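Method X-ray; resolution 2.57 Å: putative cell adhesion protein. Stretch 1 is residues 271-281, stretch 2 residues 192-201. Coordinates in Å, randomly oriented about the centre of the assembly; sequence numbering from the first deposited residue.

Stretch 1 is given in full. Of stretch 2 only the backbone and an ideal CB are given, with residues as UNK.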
# COMPACT_ATOMS: atom_id res chain seq x y z
N LEU B 271 16.13 3.42 1.19
CA LEU B 271 16.50 4.02 2.46
C LEU B 271 17.83 3.46 2.88
O LEU B 271 17.95 2.26 3.06
CB LEU B 271 15.42 3.75 3.52
CG LEU B 271 14.01 4.27 3.20
CD1 LEU B 271 13.19 3.20 2.47
CD2 LEU B 271 13.30 4.69 4.42
N ASN B 272 18.85 4.33 2.98
CA ASN B 272 20.20 3.98 3.41
C ASN B 272 20.35 4.47 4.82
O ASN B 272 20.42 5.69 5.06
CB ASN B 272 21.23 4.60 2.48
CG ASN B 272 21.04 4.20 1.05
OD1 ASN B 272 21.46 3.14 0.63
ND2 ASN B 272 20.37 5.04 0.28
N LEU B 273 20.26 3.53 5.78
CA LEU B 273 20.27 3.88 7.20
C LEU B 273 21.35 3.14 7.95
O LEU B 273 21.77 2.05 7.54
CB LEU B 273 18.89 3.55 7.84
CG LEU B 273 17.62 4.05 7.13
CD1 LEU B 273 16.38 3.37 7.67
CD2 LEU B 273 17.49 5.55 7.21
N LYS B 274 21.79 3.73 9.06
CA LYS B 274 22.77 3.15 9.96
C LYS B 274 22.00 2.65 11.17
O LYS B 274 21.65 3.44 12.04
CB LYS B 274 23.85 4.18 10.33
CG LYS B 274 25.12 3.57 10.89
CD LYS B 274 26.12 4.68 11.14
CE LYS B 274 27.51 4.14 11.34
NZ LYS B 274 28.44 5.22 11.74
N VAL B 275 21.68 1.37 11.19
CA VAL B 275 20.93 0.72 12.27
C VAL B 275 21.92 0.06 13.23
O VAL B 275 22.73 -0.76 12.80
CB VAL B 275 19.87 -0.29 11.74
CG1 VAL B 275 19.03 -0.85 12.87
CG2 VAL B 275 18.98 0.37 10.69
N ASN B 276 21.88 0.45 14.51
CA ASN B 276 22.76 -0.04 15.57
C ASN B 276 24.24 -0.06 15.13
O ASN B 276 24.97 -1.01 15.44
CB ASN B 276 22.31 -1.41 16.06
CG ASN B 276 20.97 -1.41 16.74
OD1 ASN B 276 20.49 -0.38 17.24
ND2 ASN B 276 20.33 -2.57 16.79
N GLY B 277 24.66 0.99 14.43
CA GLY B 277 26.03 1.18 13.95
C GLY B 277 26.40 0.49 12.65
O GLY B 277 27.49 0.73 12.14
N ASN B 278 25.51 -0.36 12.11
CA ASN B 278 25.80 -1.07 10.86
C ASN B 278 25.02 -0.46 9.69
O ASN B 278 23.82 -0.19 9.83
CB ASN B 278 25.49 -2.56 10.97
CG ASN B 278 25.78 -3.20 12.31
OD1 ASN B 278 24.86 -3.63 13.02
ND2 ASN B 278 27.06 -3.30 12.68
N PRO B 279 25.66 -0.26 8.51
CA PRO B 279 24.94 0.28 7.35
C PRO B 279 23.96 -0.74 6.77
O PRO B 279 24.29 -1.92 6.65
CB PRO B 279 26.05 0.59 6.34
CG PRO B 279 27.33 0.51 7.11
CD PRO B 279 27.07 -0.52 8.16
N THR B 280 22.73 -0.28 6.48
CA THR B 280 21.65 -1.09 5.91
C THR B 280 21.02 -0.36 4.72
O THR B 280 21.18 0.85 4.60
CB THR B 280 20.56 -1.41 6.97
OG1 THR B 280 19.88 -0.22 7.32
CG2 THR B 280 21.10 -2.09 8.21
N GLN B 281 20.29 -1.08 3.87
CA GLN B 281 19.57 -0.52 2.74
C GLN B 281 18.24 -1.30 2.58
O GLN B 281 18.22 -2.52 2.66
CB GLN B 281 20.43 -0.54 1.46
CG GLN B 281 19.79 0.14 0.23
CD GLN B 281 20.66 0.10 -1.00
OE1 GLN B 281 21.05 -0.96 -1.50
NE2 GLN B 281 20.95 1.26 -1.55
N UNK B 192 11.72 -2.71 17.63
CA UNK B 192 12.27 -3.74 18.49
C UNK B 192 13.74 -4.02 18.15
O UNK B 192 14.07 -4.37 17.01
CB UNK B 192 11.44 -5.02 18.37
N UNK B 193 14.60 -3.78 19.15
CA UNK B 193 16.04 -4.02 19.08
C UNK B 193 16.85 -2.92 18.44
O UNK B 193 18.06 -3.08 18.28
CB UNK B 193 16.30 -5.32 18.31
N UNK B 194 16.21 -1.81 18.04
CA UNK B 194 16.91 -0.69 17.40
C UNK B 194 17.22 0.34 18.46
O UNK B 194 16.31 0.89 19.09
CB UNK B 194 16.08 -0.08 16.27
N UNK B 195 18.50 0.54 18.70
CA UNK B 195 19.02 1.44 19.71
C UNK B 195 19.43 2.75 19.07
O UNK B 195 19.20 3.81 19.64
CB UNK B 195 20.20 0.81 20.45
N UNK B 196 20.07 2.68 17.90
CA UNK B 196 20.52 3.85 17.16
C UNK B 196 20.06 3.71 15.72
O UNK B 196 20.17 2.64 15.12
CB UNK B 196 22.04 4.01 17.24
N UNK B 197 19.55 4.81 15.17
CA UNK B 197 19.02 4.90 13.84
C UNK B 197 19.40 6.27 13.29
O UNK B 197 18.92 7.29 13.77
CB UNK B 197 17.51 4.68 13.83
N UNK B 198 20.28 6.27 12.29
CA UNK B 198 20.77 7.48 11.63
C UNK B 198 20.64 7.34 10.13
O UNK B 198 20.43 6.23 9.64
CB UNK B 198 22.22 7.76 12.01
N UNK B 199 20.80 8.45 9.40
CA UNK B 199 20.82 8.51 7.93
C UNK B 199 22.23 8.26 7.45
O UNK B 199 23.16 8.86 7.97
CB UNK B 199 20.31 9.86 7.42
N UNK B 200 22.40 7.45 6.40
CA UNK B 200 23.72 7.35 5.81
C UNK B 200 23.90 8.57 4.87
O UNK B 200 22.90 9.23 4.53
CB UNK B 200 23.89 6.03 5.06
N UNK B 201 25.15 8.88 4.43
CA UNK B 201 25.35 9.99 3.50
C UNK B 201 24.50 9.82 2.22
O UNK B 201 24.07 10.81 1.62
CB UNK B 201 26.83 10.10 3.14

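Position 192 lies beyond stretch 1: no atom there comes within 5.5 Å of its ideal CB, so this contact sets no rule. It is Glu192.

Position 193 has phi/psi of 83/3°, and positive phi by itself favours glycine. ND2 of Asn276 donates to O of 193 at 2.8 Å. The residue is Gly193.

At 194 the CB points sideways, 4.6 Å from CG1 of Val275, so a modest apolar group would suit. Val194 is deposited, its CG2 3.9 Å from Val275 CG1.

Position 195 gives its backbone: N donates to Asn276 OD1 at 2.6 Å. The CB lies 3.4 Å from that same OD1 and points sideways, so many residues would be tolerated. His195 fills it; Asn276 OD1 approaches its ring obliquely.

Position 196 also gives N to Asn276 OD1 (3.2 Å), while its O accepts from Asn276 N (2.8 Å). One asparagine thus ties down the backbone of 193, 195 and 196. The CB is 4.9 Å from Gly277 N and 5.2 Å from Lys274 O, so a small polar side chain fits: serine, threonine or asparagine. Thr196 solves it through a water, to which OG1 donates at 2.7 Å; that water accepts from Gly277 N (3.0 Å) and donates to Lys274 O (2.7 Å).

From 197 the chain pairs antiparallel with strand 271-275. Position 197 forms a non-hydrogen-bonded pair with Val275, both CBs on one face, where Leu273 also offers methyls. A branched aliphatic reaching along the sheet would suit; Leu197 places CD1 4.0 Å from Leu273 CD1 and 4.4 Å from Val275 CG2.

Position 198 pairs with Lys274: N of 198 donates to Lys274 O at 3.2 Å, and Lys274 N donates to O of 198 at 2.9 Å. Its CB shares a face with the lysine, 4.3 Å from Lys274 CB, so an acidic, polar or long aliphatic side chain would fit. Glu198 packs OE1 3.8 Å from Lys274 CD, and OE1 accepts from the same water at 3.1 Å.

At 199 the CB points away, 5.2 Å from Leu273 CD2; a long apolar chain can still touch the Leu273 side chain. Selenomethionine Met199 does, its SE 4.2 Å from Leu273 CD2.

Position 200 points toward stretch 1, its N donating to Asn272 O at 3.0 Å. Asn272 CB, Lys274 CB and Pro279 CB offer a carbon-lined surface, inviting leucine, isoleucine or methionine. Leu200 has the largest covered area here: CD1 lies 3.8 Å from Asn272 CB and 3.9 Å from Pro279 CB, CD2 3.8 Å from Lys274 CB.

Position 201, at a corner, points away, unconstrained here: Ala201.

Stretch 2 (192-201) EGVHTLEMLA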
# COMPACT_ATOMS: atom_id res chain seq x y z
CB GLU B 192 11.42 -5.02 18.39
CG GLU B 192 11.73 -6.08 19.44
CD GLU B 192 10.77 -6.19 20.61
OE1 GLU B 192 9.93 -5.28 20.80
OE2 GLU B 192 10.86 -7.20 21.35
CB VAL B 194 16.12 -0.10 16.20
CG1 VAL B 194 16.88 1.07 15.57
CG2 VAL B 194 15.85 -1.18 15.15
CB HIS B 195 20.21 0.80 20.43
CG HIS B 195 19.87 -0.51 21.07
ND1 HIS B 195 18.87 -0.60 22.03
CD2 HIS B 195 20.38 -1.74 20.86
CE1 HIS B 195 18.83 -1.88 22.37
NE2 HIS B 195 19.71 -2.60 21.69
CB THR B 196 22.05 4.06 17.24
OG1 THR B 196 22.70 3.01 16.53
CG2 THR B 196 22.56 4.16 18.66
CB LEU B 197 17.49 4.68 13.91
CG LEU B 197 16.60 5.04 12.72
CD1 LEU B 197 16.82 4.10 11.55
CD2 LEU B 197 15.13 5.07 13.15
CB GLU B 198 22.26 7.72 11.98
CG GLU B 198 22.57 8.01 13.44
CD GLU B 198 24.03 7.77 13.77
OE1 GLU B 198 24.41 6.59 13.98
OE2 GLU B 198 24.81 8.75 13.76
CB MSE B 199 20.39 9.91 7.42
CG MSE B 199 18.93 10.26 7.66
SE MSE B 199 17.71 9.68 6.24
CE MSE B 199 18.08 11.04 4.98
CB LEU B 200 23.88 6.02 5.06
CG LEU B 200 23.97 4.76 5.88
CD1 LEU B 200 23.94 3.55 5.00
CD2 LEU B 200 25.20 4.77 6.78
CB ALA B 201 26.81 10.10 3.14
O HOH W 1 23.45 3.66 14.06
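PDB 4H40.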